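Local coordinates for protein arginine kinase (Anthopleura japonica, PDB 4RF8) that catalyses the reversible transfer of a phosphoryl group from ATP to L-arginine, yielding phosphoarginine and ADP, at residues A[133-138]-A[234-239]; A[129-134]-A[285-290]; A[279-284]-A[337-342]; A[24-29]-A[66-71]. All coordinates share one frame; numbering follows the deposited sequence.

Contact 1 (A[133-138]-A[234-239]). With ADP (adenosine-5'-diphosphate), chain C.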
# COMPACT_ATOMS: atom_id res chain seq x y z
N ARG A 133 -11.09 9.97 -8.52
CA ARG A 133 -11.83 9.47 -9.68
C ARG A 133 -12.62 10.61 -10.30
O ARG A 133 -13.20 11.43 -9.59
CB ARG A 133 -12.78 8.35 -9.25
CG ARG A 133 -13.76 7.86 -10.33
CD ARG A 133 -15.11 8.60 -10.30
NE ARG A 133 -15.98 8.17 -9.21
CZ ARG A 133 -17.15 8.74 -8.92
NH1 ARG A 133 -17.89 8.29 -7.91
NH2 ARG A 133 -17.60 9.75 -9.65
N VAL A 134 -12.65 10.66 -11.64
CA VAL A 134 -13.58 11.54 -12.35
C VAL A 134 -14.38 10.77 -13.40
O VAL A 134 -13.88 9.79 -13.98
CB VAL A 134 -12.88 12.75 -13.01
CG1 VAL A 134 -12.24 13.64 -11.96
CG2 VAL A 134 -11.84 12.29 -14.03
N ALA A 135 -15.61 11.20 -13.64
CA ALA A 135 -16.43 10.64 -14.70
C ALA A 135 -16.53 11.65 -15.84
O ALA A 135 -16.82 12.83 -15.62
CB ALA A 135 -17.82 10.29 -14.18
N ARG A 136 -16.28 11.19 -17.07
CA ARG A 136 -16.32 12.07 -18.23
C ARG A 136 -17.04 11.40 -19.40
O ARG A 136 -17.00 10.17 -19.54
CB ARG A 136 -14.90 12.47 -18.65
CG ARG A 136 -14.14 13.34 -17.65
CD ARG A 136 -14.76 14.73 -17.55
NE ARG A 136 -13.99 15.62 -16.67
CZ ARG A 136 -14.26 15.83 -15.39
NH1 ARG A 136 -15.28 15.21 -14.81
NH2 ARG A 136 -13.51 16.65 -14.68
N SER A 137 -17.70 12.20 -20.23
CA SER A 137 -18.33 11.70 -21.45
C SER A 137 -17.82 12.47 -22.67
O SER A 137 -17.54 13.67 -22.57
CB SER A 137 -19.86 11.81 -21.36
OG SER A 137 -20.37 10.98 -20.34
N LEU A 138 -17.70 11.79 -23.81
CA LEU A 138 -17.15 12.39 -25.02
C LEU A 138 -18.16 13.25 -25.79
O LEU A 138 -19.35 12.93 -25.84
CB LEU A 138 -16.59 11.31 -25.95
CG LEU A 138 -15.39 10.51 -25.47
CD1 LEU A 138 -14.86 9.60 -26.58
CD2 LEU A 138 -14.30 11.44 -24.97
N HIS A 234 -18.87 6.98 -20.28
CA HIS A 234 -17.89 6.66 -21.32
C HIS A 234 -16.53 6.38 -20.69
O HIS A 234 -15.83 5.44 -21.08
CB HIS A 234 -17.74 7.81 -22.32
CG HIS A 234 -19.00 8.14 -23.06
ND1 HIS A 234 -19.09 9.22 -23.91
CD2 HIS A 234 -20.20 7.53 -23.09
CE1 HIS A 234 -20.31 9.26 -24.43
NE2 HIS A 234 -21.00 8.25 -23.94
N LEU A 235 -16.16 7.21 -19.72
CA LEU A 235 -14.86 7.12 -19.08
C LEU A 235 -14.96 7.24 -17.56
O LEU A 235 -15.61 8.16 -17.05
CB LEU A 235 -13.92 8.21 -19.61
CG LEU A 235 -13.41 8.07 -21.04
CD1 LEU A 235 -12.62 9.30 -21.46
CD2 LEU A 235 -12.55 6.83 -21.16
N ARG A 236 -14.34 6.30 -16.86
CA ARG A 236 -14.10 6.46 -15.44
C ARG A 236 -12.59 6.50 -15.29
O ARG A 236 -11.91 5.50 -15.53
CB ARG A 236 -14.69 5.30 -14.63
CG ARG A 236 -15.43 5.73 -13.36
CD ARG A 236 -16.75 6.42 -13.69
NE ARG A 236 -17.62 6.55 -12.52
CZ ARG A 236 -18.93 6.77 -12.58
NH1 ARG A 236 -19.53 6.88 -13.76
NH2 ARG A 236 -19.64 6.89 -11.47
N ILE A 237 -12.06 7.66 -14.92
CA ILE A 237 -10.62 7.87 -14.88
C ILE A 237 -10.13 7.98 -13.43
O ILE A 237 -10.58 8.84 -12.68
CB ILE A 237 -10.24 9.11 -15.69
CG1 ILE A 237 -10.88 9.04 -17.08
CG2 ILE A 237 -8.73 9.24 -15.81
CD1 ILE A 237 -10.87 10.36 -17.85
N ILE A 238 -9.22 7.09 -13.06
CA ILE A 238 -8.79 6.96 -11.67
C ILE A 238 -7.28 7.12 -11.51
O ILE A 238 -6.50 6.43 -12.17
CB ILE A 238 -9.23 5.60 -11.09
CG1 ILE A 238 -10.75 5.45 -11.18
CG2 ILE A 238 -8.77 5.46 -9.65
CD1 ILE A 238 -11.23 4.05 -11.50
N SER A 239 -6.87 8.03 -10.63
CA SER A 239 -5.47 8.15 -10.22
C SER A 239 -5.40 7.78 -8.75
O SER A 239 -6.21 8.24 -7.95
CB SER A 239 -4.96 9.58 -10.44
OG SER A 239 -3.58 9.68 -10.11
PB ADP C . -16.28 5.57 -7.06
O1B ADP C . -16.19 4.23 -7.76
O2B ADP C . -15.24 6.56 -7.52
O3B ADP C . -17.67 6.13 -6.99
PA ADP C . -16.11 3.89 -4.76
O1A ADP C . -16.35 4.17 -3.30
O2A ADP C . -17.08 3.05 -5.55
O3A ADP C . -15.89 5.30 -5.52
O5' ADP C . -14.66 3.22 -4.91
C5' ADP C . -14.52 1.93 -5.52
C4' ADP C . -13.41 1.17 -4.80
O4' ADP C . -12.29 2.04 -4.59
C3' ADP C . -13.90 0.71 -3.44
O3' ADP C . -13.72 -0.71 -3.32
C2' ADP C . -13.01 1.42 -2.44
O2' ADP C . -12.60 0.53 -1.40
C1' ADP C . -11.82 1.88 -3.26
N9 ADP C . -11.23 3.12 -2.69
C8 ADP C . -11.88 4.27 -2.41
N7 ADP C . -11.03 5.20 -1.89
C5 ADP C . -9.81 4.63 -1.83
C6 ADP C . -8.46 5.05 -1.38
N6 ADP C . -8.23 6.29 -0.88
N1 ADP C . -7.46 4.15 -1.48
C2 ADP C . -7.66 2.91 -1.97
N3 ADP C . -8.86 2.47 -2.40
C4 ADP C . -9.95 3.27 -2.35
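Val-134 and Ile-237 form a hydrogen-bonded antiparallel pair, with Val-134 N 2.9 Å from Ile-237 O and a return bond of 3.0 Å from Ile-237 N to Val-134 O. Arg-136 and Leu-235 repeat the exchange two residues on, where the bond from Leu-235 N is the more bent. Between these pairs Ala-135 faces Arg-236, and beyond them Arg-133 faces Ile-238. Past the strand end the polar pairing passes to a side chain: Leu-138 N donates to ND1 of His-234 at 2.9 Å, lying 23° out of the ring plane, while CB of Ser-137 makes a CH-pi contact with one face of the same ring.

The apolar contacts divide between the two faces. Val-134 CG2 rests 3.9 Å from Ile-237 CB on the face covered by helix 246-263. On the other, Arg-133 CG lies 3.9 Å from Ile-238 CG1, and the methyl of Ala-135 sits over one face of the Arg-236 guanidinium.

The charged groups gather on this second face. The Arg-133 chain, bent at chi2 (-92°) and chi3, turns NE and NH1 edge-on to the beta phosphate of ADP; both hydrogen bonds are modelled so short that their exact lengths are doubtful. Arg-236 NH2 stands over a face of that guanidinium, 4.0 Å from Arg-133 NH2, with the planes 45° apart. Asp-233 holds Arg-236 by a salt bridge. One strand thus brings Arg-133 to the beta phosphate while its neighbour sets Arg-236, a predicted ATP-binding residue, beside it, consistent with the phosphagen kinase active site on the antiparallel sheet of the catalytic domain.

Contact 2 (A[129-134]-A[285-290]). With ADP (adenosine-5'-diphosphate), chain C.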
# COMPACT_ATOMS: atom_id res chain seq x y z
N SER A 129 -3.67 5.38 1.84
CA SER A 129 -3.81 5.46 0.40
C SER A 129 -4.58 6.70 -0.03
O SER A 129 -5.30 7.31 0.76
CB SER A 129 -4.50 4.20 -0.13
OG SER A 129 -5.74 3.99 0.52
N THR A 130 -4.40 7.08 -1.29
CA THR A 130 -5.03 8.26 -1.87
C THR A 130 -5.60 7.88 -3.24
O THR A 130 -4.96 7.13 -3.98
CB THR A 130 -4.02 9.40 -2.02
OG1 THR A 130 -3.50 9.75 -0.73
CG2 THR A 130 -4.67 10.63 -2.64
N ARG A 131 -6.78 8.39 -3.56
CA ARG A 131 -7.44 8.03 -4.81
C ARG A 131 -8.33 9.17 -5.29
O ARG A 131 -9.08 9.75 -4.51
CB ARG A 131 -8.27 6.76 -4.61
CG ARG A 131 -9.06 6.29 -5.82
CD ARG A 131 -9.98 5.14 -5.42
NE ARG A 131 -10.69 4.55 -6.55
CZ ARG A 131 -11.95 4.84 -6.87
NH1 ARG A 131 -12.51 4.25 -7.92
NH2 ARG A 131 -12.64 5.71 -6.16
N ILE A 132 -8.24 9.49 -6.58
CA ILE A 132 -9.13 10.48 -7.17
C ILE A 132 -9.76 9.95 -8.46
O ILE A 132 -9.05 9.52 -9.38
CB ILE A 132 -8.42 11.82 -7.44
CG1 ILE A 132 -7.70 12.31 -6.19
CG2 ILE A 132 -9.42 12.88 -7.90
CD1 ILE A 132 -6.84 13.54 -6.41
N ARG A 133 -11.09 9.97 -8.52
CA ARG A 133 -11.83 9.47 -9.68
C ARG A 133 -12.62 10.61 -10.30
O ARG A 133 -13.20 11.43 -9.59
CB ARG A 133 -12.78 8.35 -9.25
CG ARG A 133 -13.76 7.86 -10.33
CD ARG A 133 -15.11 8.60 -10.30
NE ARG A 133 -15.98 8.17 -9.21
CZ ARG A 133 -17.15 8.74 -8.92
NH1 ARG A 133 -17.89 8.29 -7.91
NH2 ARG A 133 -17.60 9.75 -9.65
N VAL A 134 -12.65 10.66 -11.64
CA VAL A 134 -13.58 11.54 -12.35
C VAL A 134 -14.38 10.77 -13.40
O VAL A 134 -13.88 9.79 -13.98
CB VAL A 134 -12.88 12.75 -13.01
CG1 VAL A 134 -12.24 13.64 -11.96
CG2 VAL A 134 -11.84 12.29 -14.03
N GLY A 285 -17.88 15.65 -11.38
CA GLY A 285 -17.90 14.22 -11.59
C GLY A 285 -16.82 13.52 -10.80
O GLY A 285 -16.39 12.41 -11.15
N MET A 286 -16.40 14.16 -9.71
CA MET A 286 -15.19 13.76 -9.00
C MET A 286 -15.43 13.22 -7.59
O MET A 286 -16.19 13.79 -6.82
CB MET A 286 -14.20 14.94 -8.93
CG MET A 286 -13.03 14.69 -7.99
SD MET A 286 -11.88 16.07 -7.83
CE MET A 286 -11.00 15.95 -9.38
N ARG A 287 -14.75 12.12 -7.29
CA ARG A 287 -14.64 11.64 -5.92
C ARG A 287 -13.17 11.54 -5.53
O ARG A 287 -12.45 10.66 -6.00
CB ARG A 287 -15.33 10.29 -5.75
CG ARG A 287 -15.29 9.75 -4.33
CD ARG A 287 -16.14 8.50 -4.16
NE ARG A 287 -16.19 8.06 -2.76
CZ ARG A 287 -15.36 7.18 -2.22
NH1 ARG A 287 -15.47 6.85 -0.95
NH2 ARG A 287 -14.40 6.63 -2.96
N ALA A 288 -12.72 12.48 -4.71
CA ALA A 288 -11.37 12.42 -4.15
C ALA A 288 -11.45 11.72 -2.80
O ALA A 288 -12.34 12.02 -2.00
CB ALA A 288 -10.79 13.81 -4.00
N SER A 289 -10.52 10.80 -2.54
CA SER A 289 -10.62 9.94 -1.37
C SER A 289 -9.28 9.63 -0.71
O SER A 289 -8.24 9.56 -1.38
CB SER A 289 -11.34 8.64 -1.73
OG SER A 289 -11.22 7.68 -0.70
N VAL A 290 -9.32 9.42 0.60
CA VAL A 290 -8.13 9.07 1.37
C VAL A 290 -8.51 8.05 2.44
O VAL A 290 -9.54 8.21 3.10
CB VAL A 290 -7.51 10.32 2.04
CG1 VAL A 290 -6.63 9.93 3.21
CG2 VAL A 290 -6.72 11.14 1.03
PB ADP C . -16.28 5.57 -7.06
O1B ADP C . -16.19 4.23 -7.76
O2B ADP C . -15.24 6.56 -7.52
O3B ADP C . -17.67 6.13 -6.99
PA ADP C . -16.11 3.89 -4.76
O1A ADP C . -16.35 4.17 -3.30
O2A ADP C . -17.08 3.05 -5.55
O3A ADP C . -15.89 5.30 -5.52
O5' ADP C . -14.66 3.22 -4.91
C5' ADP C . -14.52 1.93 -5.52
C4' ADP C . -13.41 1.17 -4.80
O4' ADP C . -12.29 2.04 -4.59
C3' ADP C . -13.90 0.71 -3.44
O3' ADP C . -13.72 -0.71 -3.32
C2' ADP C . -13.01 1.42 -2.44
O2' ADP C . -12.60 0.53 -1.40
C1' ADP C . -11.82 1.88 -3.26
N9 ADP C . -11.23 3.12 -2.69
C8 ADP C . -11.88 4.27 -2.41
N7 ADP C . -11.03 5.20 -1.89
C5 ADP C . -9.81 4.63 -1.83
C6 ADP C . -8.46 5.05 -1.38
N6 ADP C . -8.23 6.29 -0.88
N1 ADP C . -7.46 4.15 -1.48
C2 ADP C . -7.66 2.91 -1.97
N3 ADP C . -8.86 2.47 -2.40
C4 ADP C . -9.95 3.27 -2.35
O HOH W 1 -12.18 8.08 -4.80
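Arg-131 and Ser-289 exchange backbone hydrogen bonds across the two strands, and from this anchored position the Arg-131 side chain runs the length of the nucleotide. Its CB starts against one face of the adenine, 3.7 Å from ADP C6. With CG anti to the backbone N (chi1 178°) and the chain extended, CD lies over the same face of the base, 3.6 Å from ADP N9. Next, the guanidinium turns one face to the ribose, ADP O4' lying over its centre. At the tip, NH2 donates to ADP O2B (3.1 Å), which lies in the guanidinium plane, and weakly to the bridging O3A. The same NH2 gives a further hydrogen bond to a water at 2.8 Å, which in turn donates to Arg-287 O, tying the nucleotide-bound side chain back to the partner strand.

Arg-287 presents a face to the alpha phosphate oxygen O1A, while its NH1 is held by a salt bridge to Asp-333. At the far end Ser-129 OG donates to ADP N1 (2.6 Å), and Ser-289 OG, which also meets Asp-333, stands 2.8 Å from ADP N7. The reverse face is largely apolar: the bent end of Met-286 sets CE between Ile-132 CG2 (3.8 Å) and Val-134 CG1 (3.7 Å), against helices 246-263 and 344-369. Neighbouring antiparallel strands whose serines line the base and whose arginines meet the phosphates make up the ATP-binding site of the guanidino kinase fold.

Contact 3 (A[279-284]-A[337-342])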
# COMPACT_ATOMS: atom_id res chain seq x y z
N PRO A 279 -27.48 11.94 -12.52
CA PRO A 279 -27.45 13.35 -12.11
C PRO A 279 -26.62 13.59 -10.85
O PRO A 279 -26.20 14.72 -10.60
CB PRO A 279 -28.92 13.66 -11.82
CG PRO A 279 -29.68 12.70 -12.65
CD PRO A 279 -28.86 11.44 -12.66
N SER A 280 -26.39 12.54 -10.07
CA SER A 280 -25.60 12.64 -8.85
C SER A 280 -24.13 12.93 -9.14
O SER A 280 -23.41 13.47 -8.30
CB SER A 280 -25.71 11.35 -8.04
OG SER A 280 -25.12 10.27 -8.75
N ASN A 281 -23.69 12.56 -10.34
CA ASN A 281 -22.29 12.70 -10.73
C ASN A 281 -21.98 13.95 -11.55
O ASN A 281 -20.91 14.05 -12.14
CB ASN A 281 -21.83 11.46 -11.50
CG ASN A 281 -21.79 10.21 -10.65
OD1 ASN A 281 -22.37 9.18 -11.00
ND2 ASN A 281 -21.11 10.29 -9.51
N LEU A 282 -22.91 14.90 -11.59
CA LEU A 282 -22.70 16.12 -12.37
C LEU A 282 -21.66 17.05 -11.75
O LEU A 282 -21.16 16.80 -10.64
CB LEU A 282 -24.01 16.86 -12.57
CG LEU A 282 -25.01 16.14 -13.47
CD1 LEU A 282 -26.39 16.77 -13.35
CD2 LEU A 282 -24.54 16.17 -14.91
N GLY A 283 -21.32 18.12 -12.46
CA GLY A 283 -20.36 19.09 -11.97
C GLY A 283 -18.93 18.67 -12.22
O GLY A 283 -18.45 18.70 -13.35
N THR A 284 -18.24 18.30 -11.14
CA THR A 284 -16.86 17.84 -11.22
C THR A 284 -16.80 16.38 -11.65
O THR A 284 -15.80 15.93 -12.19
CB THR A 284 -16.17 17.94 -9.85
OG1 THR A 284 -16.87 17.14 -8.89
CG2 THR A 284 -16.13 19.38 -9.38
N ARG A 337 -18.01 15.65 -0.26
CA ARG A 337 -19.45 15.50 -0.37
C ARG A 337 -19.98 16.21 -1.61
O ARG A 337 -21.05 15.87 -2.12
CB ARG A 337 -20.15 16.05 0.87
CG ARG A 337 -20.71 14.99 1.81
CD ARG A 337 -21.72 15.59 2.77
NE ARG A 337 -21.09 16.24 3.92
CZ ARG A 337 -21.20 15.81 5.17
NH1 ARG A 337 -21.93 14.74 5.44
NH2 ARG A 337 -20.60 16.46 6.16
N ARG A 338 -19.23 17.20 -2.10
CA ARG A 338 -19.72 18.08 -3.15
C ARG A 338 -19.24 17.72 -4.56
O ARG A 338 -18.12 17.23 -4.74
CB ARG A 338 -19.36 19.54 -2.84
CG ARG A 338 -20.06 20.09 -1.61
CD ARG A 338 -19.89 21.60 -1.51
NE ARG A 338 -20.91 22.21 -0.65
CZ ARG A 338 -21.01 23.51 -0.42
NH1 ARG A 338 -20.16 24.35 -0.98
NH2 ARG A 338 -21.97 23.97 0.37
N ARG A 339 -20.09 17.99 -5.54
CA ARG A 339 -19.80 17.73 -6.95
C ARG A 339 -20.10 18.98 -7.78
O ARG A 339 -19.33 19.34 -8.68
CB ARG A 339 -20.65 16.57 -7.46
CG ARG A 339 -20.48 15.27 -6.68
CD ARG A 339 -19.27 14.48 -7.16
NE ARG A 339 -18.65 13.72 -6.08
CZ ARG A 339 -19.08 12.54 -5.64
NH1 ARG A 339 -20.16 11.98 -6.18
NH2 ARG A 339 -18.44 11.93 -4.65
N LEU A 340 -21.21 19.64 -7.47
CA LEU A 340 -21.70 20.79 -8.22
C LEU A 340 -21.53 22.11 -7.46
O LEU A 340 -21.75 22.16 -6.25
CB LEU A 340 -23.17 20.60 -8.59
CG LEU A 340 -23.53 20.20 -10.02
CD1 LEU A 340 -25.03 20.00 -10.18
CD2 LEU A 340 -23.03 21.25 -10.99
N GLY A 341 -21.15 23.17 -8.17
CA GLY A 341 -21.01 24.47 -7.55
C GLY A 341 -19.60 24.79 -7.10
O GLY A 341 -19.33 25.89 -6.63
N LEU A 342 -18.70 23.82 -7.25
CA LEU A 342 -17.30 24.01 -6.91
C LEU A 342 -16.42 23.34 -7.96
O LEU A 342 -16.87 22.41 -8.64
CB LEU A 342 -16.98 23.45 -5.52
CG LEU A 342 -16.68 21.96 -5.34
CD1 LEU A 342 -16.35 21.66 -3.89
CD2 LEU A 342 -17.83 21.07 -5.81
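The amide of Asn-281 and the guanidinium of Arg-339 run alongside each other in the same direction, with their planes only 20° apart and ND2 of the asparagine 3.9 Å from NH1 of the arginine. Ser-280 O sits near the guanidinium plane, at its edge, but at 4.2 Å from Arg-339 NH1 the approach is loose. Bends at chi2 (-83°) and chi3 carry the arginine past segment 279-284, its CB packing 3.2 Å from Leu-282 O.

The firm polar link is in the backbone. Thr-284 N donates to Arg-339 O at 2.9 Å, and the threonine hydroxyl adds a weak bond to the same carbonyl; that hydroxyl also serves Met-286 N. Thr-284 CG2 comes 3.2 Å from Leu-342 O. Leu-340 closes the apolar side, CD2 lying 3.6 Å from Gly-283 CA and CD1 near Leu-282 CB. Both leucines also pack on Ile-93 of helix 86-96.

One well-formed backbone bond and close packing of carbons against carbonyl oxygens and leucine methyls therefore join these loops, while the flat polar groups merely lie next to each other. This chemistry implies a junction that rests on one main-chain bond and on packing rather than on charge, in the loop just after Cys-278, which probably binds substrate.

Contact 4 (A[24-29]-A[66-71]). With NO3 (nitrate ion), chain G; NO3 (nitrate ion), chain I.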
# COMPACT_ATOMS: atom_id res chain seq x y z
N ASN A 24 -46.00 4.78 -6.37
CA ASN A 24 -46.92 4.96 -5.25
C ASN A 24 -46.69 3.92 -4.16
O ASN A 24 -47.43 2.94 -4.05
CB ASN A 24 -48.37 4.92 -5.74
CG ASN A 24 -48.69 6.06 -6.70
OD1 ASN A 24 -48.16 7.16 -6.57
ND2 ASN A 24 -49.56 5.79 -7.66
N ASP A 25 -45.67 4.20 -3.35
CA ASP A 25 -45.08 3.29 -2.35
C ASP A 25 -45.80 2.01 -1.96
O ASP A 25 -46.56 1.98 -0.99
CB ASP A 25 -44.73 4.08 -1.08
CG ASP A 25 -44.15 5.44 -1.39
OD1 ASP A 25 -43.30 5.92 -0.61
OD2 ASP A 25 -44.54 6.03 -2.42
N PRO A 26 -45.54 0.93 -2.71
CA PRO A 26 -45.82 -0.40 -2.17
C PRO A 26 -44.74 -0.64 -1.14
O PRO A 26 -45.01 -1.07 -0.01
CB PRO A 26 -45.60 -1.32 -3.37
CG PRO A 26 -45.53 -0.43 -4.58
CD PRO A 26 -45.01 0.87 -4.08
N LYS A 27 -43.51 -0.33 -1.54
CA LYS A 27 -42.33 -0.47 -0.71
C LYS A 27 -41.27 0.49 -1.24
O LYS A 27 -40.08 0.31 -1.01
CB LYS A 27 -41.81 -1.91 -0.80
CG LYS A 27 -41.77 -2.43 -2.23
CD LYS A 27 -41.50 -3.92 -2.30
CE LYS A 27 -41.65 -4.43 -3.72
NZ LYS A 27 -43.03 -4.22 -4.25
N CYS A 28 -41.73 1.52 -1.95
CA CYS A 28 -40.83 2.48 -2.58
C CYS A 28 -40.13 3.36 -1.54
O CYS A 28 -40.70 3.66 -0.49
CB CYS A 28 -41.60 3.36 -3.57
SG CYS A 28 -40.58 4.40 -4.64
N ASN A 29 -38.90 3.75 -1.85
CA ASN A 29 -38.11 4.62 -0.98
C ASN A 29 -38.77 5.98 -0.82
O ASN A 29 -39.10 6.64 -1.80
CB ASN A 29 -36.69 4.77 -1.56
CG ASN A 29 -35.77 5.58 -0.67
OD1 ASN A 29 -36.11 5.94 0.45
ND2 ASN A 29 -34.57 5.86 -1.18
N VAL A 66 -38.20 0.35 -11.87
CA VAL A 66 -37.77 -1.04 -11.70
C VAL A 66 -37.19 -1.27 -10.31
O VAL A 66 -37.61 -2.18 -9.59
CB VAL A 66 -36.72 -1.44 -12.77
CG1 VAL A 66 -36.07 -2.76 -12.42
CG2 VAL A 66 -37.37 -1.52 -14.15
N ASN A 67 -36.23 -0.43 -9.92
CA ASN A 67 -35.63 -0.50 -8.60
C ASN A 67 -36.22 0.53 -7.65
O ASN A 67 -35.75 1.67 -7.58
CB ASN A 67 -34.11 -0.31 -8.70
CG ASN A 67 -33.46 -1.31 -9.64
OD1 ASN A 67 -33.21 -2.46 -9.28
ND2 ASN A 67 -33.17 -0.86 -10.86
N LEU A 68 -37.25 0.13 -6.90
CA LEU A 68 -38.00 1.05 -6.05
C LEU A 68 -37.24 1.49 -4.79
O LEU A 68 -37.70 2.37 -4.06
CB LEU A 68 -39.36 0.45 -5.69
CG LEU A 68 -40.28 0.31 -6.90
CD1 LEU A 68 -41.55 -0.43 -6.56
CD2 LEU A 68 -40.60 1.69 -7.45
N ASP A 69 -36.09 0.88 -4.55
CA ASP A 69 -35.23 1.29 -3.44
C ASP A 69 -34.25 2.38 -3.88
O ASP A 69 -33.38 2.79 -3.11
CB ASP A 69 -34.47 0.09 -2.87
CG ASP A 69 -33.78 -0.73 -3.94
OD1 ASP A 69 -34.35 -0.88 -5.05
OD2 ASP A 69 -32.67 -1.25 -3.67
N SER A 70 -34.42 2.86 -5.11
CA SER A 70 -33.55 3.88 -5.68
C SER A 70 -33.56 5.18 -4.87
O SER A 70 -34.61 5.63 -4.43
CB SER A 70 -33.94 4.18 -7.12
OG SER A 70 -33.63 3.10 -7.97
N GLY A 71 -32.38 5.76 -4.70
CA GLY A 71 -32.25 7.05 -4.04
C GLY A 71 -32.56 8.17 -5.01
O GLY A 71 -33.24 9.13 -4.66
N NO3 G . -36.62 -3.56 -5.32
O1 NO3 G . -35.98 -3.22 -4.12
O2 NO3 G . -36.35 -4.80 -5.91
O3 NO3 G . -37.52 -2.67 -5.91
N NO3 I . -29.46 5.20 -8.00
O1 NO3 I . -28.08 5.39 -7.91
O2 NO3 I . -30.06 4.98 -9.24
O3 NO3 I . -30.24 5.23 -6.84
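Leu-68 O takes a nearly straight hydrogen bond from Asn-29 N at 2.9 Å. Alongside it comes a CA-H...O contact, Cys-28 CA lying 3.5 Å from Leu-68 O. The donor N-H approaches almost in line with the carbonyl bond. The sulfur of Cys-28 lies close by, its SG 3.9 Å from Leu-68 CD2, and the Pro-26 ring touches the other methyl of the leucine more loosely.

Asn-29 adds a second bond. A trans chi1 (-176°) swings the amide towards the Ser-70 carbonyl, and ND2 donates to Ser-70 O at 3.3 Å from 54° above the carbonyl plane; OD1 meanwhile accepts from Lys-31 N. The turn itself is a type I beta turn from Asn-67 to Ser-70, drawn tight by two donors to Asn-67 O, namely Ser-70 N and Ser-70 OG (2.6 Å). Two nitrate ions, probably from the crystallisation liquor, accept from the backbone amides Leu-68 N and Gly-71 N. Gly-71 opens the loop that probably binds the arginine substrate.

Asp-69 forms a salt bridge with Arg-200, at helix 200-203, whose Phe-201 also touches the turn. Thus the loop between helices 7-15 and 33-37 packs against the turn that leaves helix 57-66 and runs on towards helix 79-84.

Contacts 1 and 2 share strand 127-136 and flank it within one antiparallel sheet, strand 235-242 on one side and strand 286-293 on the other; their centres are 11 Å apart and both touch ADP. Contact 3 joins the loops leading into strand 286-293 and helix 344-369. Its centre lies 13 Å from that of contact 2, and the segments of the two alternate along the chain. Contact 4 comes first in sequence, in the N-terminal domain, with its nearest atoms about 8 Å from contact 3. The sheet thus grips the nucleotide, while the loops of contacts 3 and 4 lie towards the probable arginine-binding side, all within the first of two approximate repeats.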